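Local coordinates for DisA protein (Sorangium cellulosum, PDB 6CCA) that acts as a carbon methyltransferase of the disorazol polyketide assembly line, probably transferring methyl groups from S-adenosylmethionine to give gem-dimethylated intermediates, at residues E62-D67 with R140-L145; A152-L157 with V341-L346. All blocks are in the same frame, centred on the assembly; numbering follows the deposited sequence.

Contact 1. Residues E62-D67 with R140-L145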
loop_
_atom_site.group_PDB
_atom_site.type_symbol
_atom_site.label_atom_id
_atom_site.label_comp_id
_atom_site.label_asym_id
_atom_site.label_seq_id
_atom_site.Cartn_x
_atom_site.Cartn_y
_atom_site.Cartn_z
ATOM N N GLU A 62 -1.300 16.776 -2.959
ATOM C CA GLU A 62 -1.237 16.405 -4.362
ATOM C C GLU A 62 -0.695 17.538 -5.242
ATOM O O GLU A 62 0.125 17.332 -6.082
ATOM C CB GLU A 62 -2.611 15.990 -4.893
ATOM C CG GLU A 62 -2.928 14.541 -4.698
ATOM C CD GLU A 62 -2.486 13.678 -5.887
ATOM O OE1 GLU A 62 -3.158 13.582 -6.927
ATOM O OE2 GLU A 62 -1.465 13.142 -5.761
ATOM N N ARG A 63 -1.212 18.728 -5.031
ATOM C CA ARG A 63 -0.786 19.884 -5.784
ATOM C C ARG A 63 0.694 20.194 -5.499
ATOM O O ARG A 63 1.432 20.427 -6.372
ATOM C CB ARG A 63 -1.669 21.089 -5.497
ATOM C CG ARG A 63 -3.110 20.994 -5.999
ATOM C CD ARG A 63 -3.310 20.259 -7.335
ATOM N NE ARG A 63 -4.064 19.031 -7.082
ATOM C CZ ARG A 63 -4.038 17.911 -7.789
ATOM N NH1 ARG A 63 -3.354 17.764 -8.885
ATOM N NH2 ARG A 63 -4.727 16.901 -7.335
ATOM N N PHE A 64 1.069 20.153 -4.252
ATOM C CA PHE A 64 2.451 20.307 -3.872
ATOM C C PHE A 64 3.369 19.317 -4.608
ATOM O O PHE A 64 4.409 19.677 -5.069
ATOM C CB PHE A 64 2.560 20.190 -2.365
ATOM C CG PHE A 64 3.963 20.129 -1.841
ATOM C CD1 PHE A 64 4.765 21.237 -1.848
ATOM C CD2 PHE A 64 4.448 18.981 -1.288
ATOM C CE1 PHE A 64 6.027 21.186 -1.366
ATOM C CE2 PHE A 64 5.722 18.926 -0.782
ATOM C CZ PHE A 64 6.506 20.043 -0.816
ATOM N N SER A 65 2.941 18.065 -4.700
ATOM C CA SER A 65 3.746 17.067 -5.376
ATOM C C SER A 65 4.004 17.472 -6.830
ATOM O O SER A 65 5.079 17.273 -7.340
ATOM C CB SER A 65 3.058 15.692 -5.297
ATOM O OG SER A 65 2.918 15.277 -3.943
ATOM N N GLU A 66 2.998 18.023 -7.496
ATOM C CA GLU A 66 3.144 18.493 -8.860
ATOM C C GLU A 66 4.224 19.581 -8.989
ATOM O O GLU A 66 5.080 19.509 -9.868
ATOM C CB GLU A 66 1.803 19.061 -9.335
ATOM C CG GLU A 66 0.766 17.984 -9.523
ATOM C CD GLU A 66 -0.640 18.537 -9.709
ATOM O OE1 GLU A 66 -0.899 19.726 -9.496
ATOM O OE2 GLU A 66 -1.465 17.725 -10.101
ATOM N N ASP A 67 4.114 20.589 -8.120
ATOM C CA ASP A 67 5.044 21.692 -8.075
ATOM C C ASP A 67 6.477 21.286 -7.717
ATOM O O ASP A 67 7.442 21.690 -8.332
ATOM C CB ASP A 67 4.541 22.691 -7.086
ATOM C CG ASP A 67 3.179 23.337 -7.529
ATOM O OD1 ASP A 67 2.676 23.079 -8.653
ATOM O OD2 ASP A 67 2.570 23.957 -6.678
ATOM N N ARG A 140 8.866 27.202 0.554
ATOM C CA ARG A 140 7.889 27.889 1.411
ATOM C C ARG A 140 6.675 27.022 1.573
ATOM O O ARG A 140 6.139 26.857 2.674
ATOM C CB ARG A 140 7.474 29.297 0.884
ATOM C CG ARG A 140 8.569 30.371 1.007
ATOM C CD ARG A 140 8.188 31.832 0.543
ATOM N NE ARG A 140 8.117 31.988 -0.946
ATOM C CZ ARG A 140 9.078 32.447 -1.769
ATOM N NH1 ARG A 140 10.261 32.871 -1.315
ATOM N NH2 ARG A 140 8.844 32.473 -3.072
ATOM N N ARG A 141 6.193 26.451 0.479
ATOM C CA ARG A 141 4.955 25.592 0.549
ATOM C C ARG A 141 5.140 24.381 1.389
ATOM O O ARG A 141 4.256 24.026 2.152
ATOM C CB ARG A 141 4.485 25.195 -0.859
ATOM C CG ARG A 141 3.114 24.525 -0.944
ATOM C CD ARG A 141 2.100 25.362 -0.222
ATOM N NE ARG A 141 0.758 24.816 -0.429
ATOM C CZ ARG A 141 -0.301 25.230 0.277
ATOM N NH1 ARG A 141 -0.125 26.110 1.278
ATOM N NH2 ARG A 141 -1.503 24.703 0.038
ATOM N N MET A 142 6.305 23.764 1.294
ATOM C CA MET A 142 6.695 22.650 2.137
ATOM C C MET A 142 6.550 23.021 3.609
ATOM O O MET A 142 5.988 22.267 4.404
ATOM C CB MET A 142 8.156 22.245 1.839
ATOM C CG MET A 142 8.639 21.059 2.670
ATOM S SD MET A 142 9.196 21.428 4.332
ATOM C CE MET A 142 10.734 22.354 4.001
ATOM N N GLN A 143 7.055 24.193 4.008
ATOM C CA GLN A 143 6.978 24.578 5.429
ATOM C C GLN A 143 5.549 24.792 5.900
ATOM O O GLN A 143 5.187 24.361 7.010
ATOM C CB GLN A 143 7.762 25.878 5.700
ATOM C CG GLN A 143 9.250 25.641 5.541
ATOM C CD GLN A 143 10.094 26.669 6.315
ATOM O OE1 GLN A 143 9.693 27.080 7.419
ATOM N NE2 GLN A 143 11.270 27.058 5.767
ATOM N N GLN A 144 4.749 25.372 5.024
ATOM C CA GLN A 144 3.310 25.556 5.308
ATOM C C GLN A 144 2.590 24.219 5.495
ATOM O O GLN A 144 1.830 24.032 6.418
ATOM C CB GLN A 144 2.677 26.308 4.165
ATOM C CG GLN A 144 3.193 27.725 4.018
ATOM C CD GLN A 144 2.646 28.464 2.842
ATOM O OE1 GLN A 144 2.164 27.902 1.868
ATOM N NE2 GLN A 144 2.786 29.802 2.893
ATOM N N LEU A 145 2.886 23.251 4.604
ATOM C CA LEU A 145 2.184 21.980 4.650
ATOM C C LEU A 145 2.684 21.134 5.763
ATOM O O LEU A 145 1.910 20.350 6.310
ATOM C CB LEU A 145 2.195 21.305 3.302
ATOM C CG LEU A 145 1.477 22.015 2.175
ATOM C CD1 LEU A 145 1.534 21.168 0.885
ATOM C CD2 LEU A 145 0.011 22.278 2.534
#
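Phe-64 reaches from helix 55-75 into the side of helix 135-146 and meets three residues there in turn. Its CB lies 3.5 Å from CD1 of Leu-145, and CG keeps the same methyl at 3.8 Å. Further out, the ring atom CD1 of Phe-64 touches CG of Arg-141 at 3.8 Å. The far end of the ring comes up against the backbone of the second helix: CE1 of Phe-64 is 3.7 Å from the amide N of Met-142, and CZ sits 3.8 Å from CB of Met-142. With CG opposite the backbone N (chi1 171°), the ring extends straight across to the neighbouring helix. Leu-145 runs the other way alongside the base of the ring, whereas Met-142 runs alongside and then bends away, touching Val-155 and Trp-159 of helix 152-163. Arg-141 gives the ring only its aliphatic part; its guanidinium lies with one face over CD2 of Leu-145. NH1 of Arg-141 donates to OE1 of Gln-144 at 3.0 Å, nearly within the guanidinium plane but from above the carbonyl plane, which helps fix the rotation of the charged group on the exposed flank. No hydrogen bond joins the two segments. The axes of the two segments cross at -157° and come within 10.9 Å of each other, a near-antiparallel helix pair of the helical region, bridged by one large aromatic side chain.

Contact 2. Residues A152-L157 with V341-L346; sequences APYVRL and VHFLTL
Phe-343 swings its CG opposite the backbone N (chi1 164°) while Tyr-154 sets its own CG opposite the carbonyl carbon (chi1 -57°), and the two rings meet between helix 152-163 and the short helix 342-346. The result is a T-shaped, edge-to-face aromatic pair: the edge of Tyr-154 is turned toward a face of Phe-343, with ring planes 72° apart and centroids separated by 5.0 Å. CD2 of Tyr-154 lies 3.5 Å from both CZ and CE2 of Phe-343, over one face of that ring and displaced from the centre toward the rim. The CB of Tyr-154 adds an off-centre CH-pi contact, 4.1 Å from the Phe-343 centroid, so both the root and one edge of the tyrosine bear on the phenylalanine. One turn further along the first helix, Leu-157 crosses Phe-343 at about a right angle. All three residues are buried, and no hydrogen bond links the segments. The polar end of Tyr-154 is satisfied elsewhere, its OH hydrogen-bonding to OD1 of Asn-195, while its ring also forms an edge-to-face pair with Phe-58 of helix 55-75. Leu-191 of helix 189-192 touches both Leu-157 and Phe-343, adding to the apolar cluster. CZ of Phe-343 is where the two partners converge: besides the tyrosine edge, it meets the CD2 methyl of Leu-157 at 3.8 Å.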
loop_
_atom_site.group_PDB
_atom_site.type_symbol
_atom_site.label_atom_id
_atom_site.label_comp_id
_atom_site.label_asym_id
_atom_site.label_seq_id
_atom_site.Cartn_x
_atom_site.Cartn_y
_atom_site.Cartn_z
ATOM N N ALA A 152 1.915 15.937 7.566
ATOM C CA ALA A 152 3.328 16.288 7.858
ATOM C C ALA A 152 4.346 15.162 7.533
ATOM O O ALA A 152 5.407 15.431 6.942
ATOM C CB ALA A 152 3.466 16.780 9.306
ATOM N N PRO A 153 4.077 13.890 7.919
ATOM C CA PRO A 153 5.102 12.873 7.615
ATOM C C PRO A 153 5.255 12.566 6.139
ATOM O O PRO A 153 6.342 12.203 5.703
ATOM C CB PRO A 153 4.617 11.632 8.353
ATOM C CG PRO A 153 3.162 11.906 8.608
ATOM C CD PRO A 153 3.025 13.354 8.800
ATOM N N TYR A 154 4.179 12.796 5.378
ATOM C CA TYR A 154 4.222 12.662 3.922
ATOM C C TYR A 154 5.070 13.808 3.325
ATOM O O TYR A 154 5.911 13.564 2.454
ATOM C CB TYR A 154 2.813 12.678 3.330
ATOM C CG TYR A 154 1.910 11.593 3.922
ATOM C CD1 TYR A 154 1.277 11.791 5.147
ATOM C CD2 TYR A 154 1.683 10.429 3.279
ATOM C CE1 TYR A 154 0.526 10.839 5.744
ATOM C CE2 TYR A 154 0.919 9.410 3.864
ATOM C CZ TYR A 154 0.320 9.627 5.094
ATOM O OH TYR A 154 -0.490 8.698 5.764
ATOM N N VAL A 155 4.869 15.013 3.828
ATOM C CA VAL A 155 5.620 16.196 3.376
ATOM C C VAL A 155 7.114 15.966 3.658
ATOM O O VAL A 155 7.989 16.145 2.797
ATOM C CB VAL A 155 5.122 17.477 4.051
ATOM C CG1 VAL A 155 6.026 18.654 3.755
ATOM C CG2 VAL A 155 3.706 17.785 3.571
ATOM N N ARG A 156 7.393 15.537 4.886
ATOM C CA ARG A 156 8.752 15.229 5.306
ATOM C C ARG A 156 9.416 14.238 4.355
ATOM O O ARG A 156 10.516 14.485 3.860
ATOM C CB ARG A 156 8.760 14.675 6.732
ATOM C CG ARG A 156 8.740 15.742 7.813
ATOM C CD ARG A 156 9.077 15.155 9.174
ATOM N NE ARG A 156 10.435 14.619 9.219
ATOM C CZ ARG A 156 10.725 13.327 9.333
ATOM N NH1 ARG A 156 9.749 12.432 9.415
ATOM N NH2 ARG A 156 11.989 12.930 9.365
ATOM N N LEU A 157 8.748 13.116 4.100
ATOM C CA LEU A 157 9.298 12.106 3.212
ATOM C C LEU A 157 9.547 12.678 1.783
ATOM O O LEU A 157 10.548 12.384 1.160
ATOM C CB LEU A 157 8.342 10.918 3.128
ATOM C CG LEU A 157 8.830 9.854 2.130
ATOM C CD1 LEU A 157 10.229 9.402 2.502
ATOM C CD2 LEU A 157 7.906 8.627 2.067
ATOM N N VAL A 341 -2.079 8.362 -6.176
ATOM C CA VAL A 341 -1.665 9.729 -5.756
ATOM C C VAL A 341 -0.187 10.047 -6.078
ATOM O O VAL A 341 0.709 9.166 -6.045
ATOM C CB VAL A 341 -2.000 9.964 -4.255
ATOM C CG1 VAL A 341 -3.503 9.841 -4.063
ATOM C CG2 VAL A 341 -1.276 8.984 -3.339
ATOM N N HIS A 342 0.077 11.349 -6.367
ATOM C CA HIS A 342 1.408 11.774 -6.783
ATOM C C HIS A 342 2.425 11.534 -5.668
ATOM O O HIS A 342 3.591 11.196 -5.912
ATOM C CB HIS A 342 1.387 13.246 -7.143
ATOM C CG HIS A 342 0.450 13.582 -8.253
ATOM N ND1 HIS A 342 0.153 12.711 -9.292
ATOM C CD2 HIS A 342 -0.232 14.727 -8.517
ATOM C CE1 HIS A 342 -0.715 13.281 -10.102
ATOM N NE2 HIS A 342 -0.951 14.505 -9.662
ATOM N N PHE A 343 1.963 11.631 -4.438
ATOM C CA PHE A 343 2.811 11.341 -3.300
ATOM C C PHE A 343 3.425 9.997 -3.406
ATOM O O PHE A 343 4.595 9.776 -3.103
ATOM C CB PHE A 343 2.009 11.417 -1.973
ATOM C CG PHE A 343 2.749 10.742 -0.832
ATOM C CD1 PHE A 343 3.853 11.373 -0.250
ATOM C CD2 PHE A 343 2.431 9.467 -0.432
ATOM C CE1 PHE A 343 4.621 10.760 0.772
ATOM C CE2 PHE A 343 3.186 8.806 0.546
ATOM C CZ PHE A 343 4.280 9.466 1.176
ATOM N N LEU A 344 2.621 9.000 -3.764
ATOM C CA LEU A 344 3.137 7.655 -3.940
ATOM C C LEU A 344 4.035 7.499 -5.150
ATOM O O LEU A 344 5.103 6.829 -5.102
ATOM C CB LEU A 344 1.963 6.646 -4.050
ATOM C CG LEU A 344 1.185 6.495 -2.731
ATOM C CD1 LEU A 344 -0.002 5.550 -3.015
ATOM C CD2 LEU A 344 2.042 5.921 -1.612
ATOM N N THR A 345 3.599 8.039 -6.290
ATOM C CA THR A 345 4.438 7.938 -7.475
ATOM C C THR A 345 5.862 8.446 -7.201
ATOM O O THR A 345 6.839 7.822 -7.585
ATOM C CB THR A 345 3.836 8.679 -8.689
ATOM O OG1 THR A 345 2.558 8.082 -9.034
ATOM C CG2 THR A 345 4.826 8.606 -9.891
ATOM N N LEU A 346 5.965 9.568 -6.518
ATOM C CA LEU A 346 7.283 10.193 -6.261
ATOM C C LEU A 346 8.155 9.416 -5.267
ATOM O O LEU A 346 9.363 9.441 -5.415
ATOM C CB LEU A 346 7.131 11.610 -5.748
ATOM C CG LEU A 346 6.594 12.613 -6.716
ATOM C CD1 LEU A 346 6.385 13.962 -6.035
ATOM C CD2 LEU A 346 7.574 12.687 -7.855
#

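Overall arrangement
Contact 1 closes before contact 2 opens along the chain, yet their centres are only about 10 Å apart, on the same side of the molecule's centre. Helices 135-146 and 152-163 are consecutive, and each supplies one segment. The contacts also touch directly where CB of Ser-65, on helix 55-75, packs 3.5 Å from CB of His-342, at the start of helix 342-346. That short helix follows strand 330-337 of the mixed, largely parallel sheet that probably forms the core of the methyltransferase fold. Contact 1 holds two helices of the N-terminal region together, and contact 2 joins that region to the segment leaving the sheet.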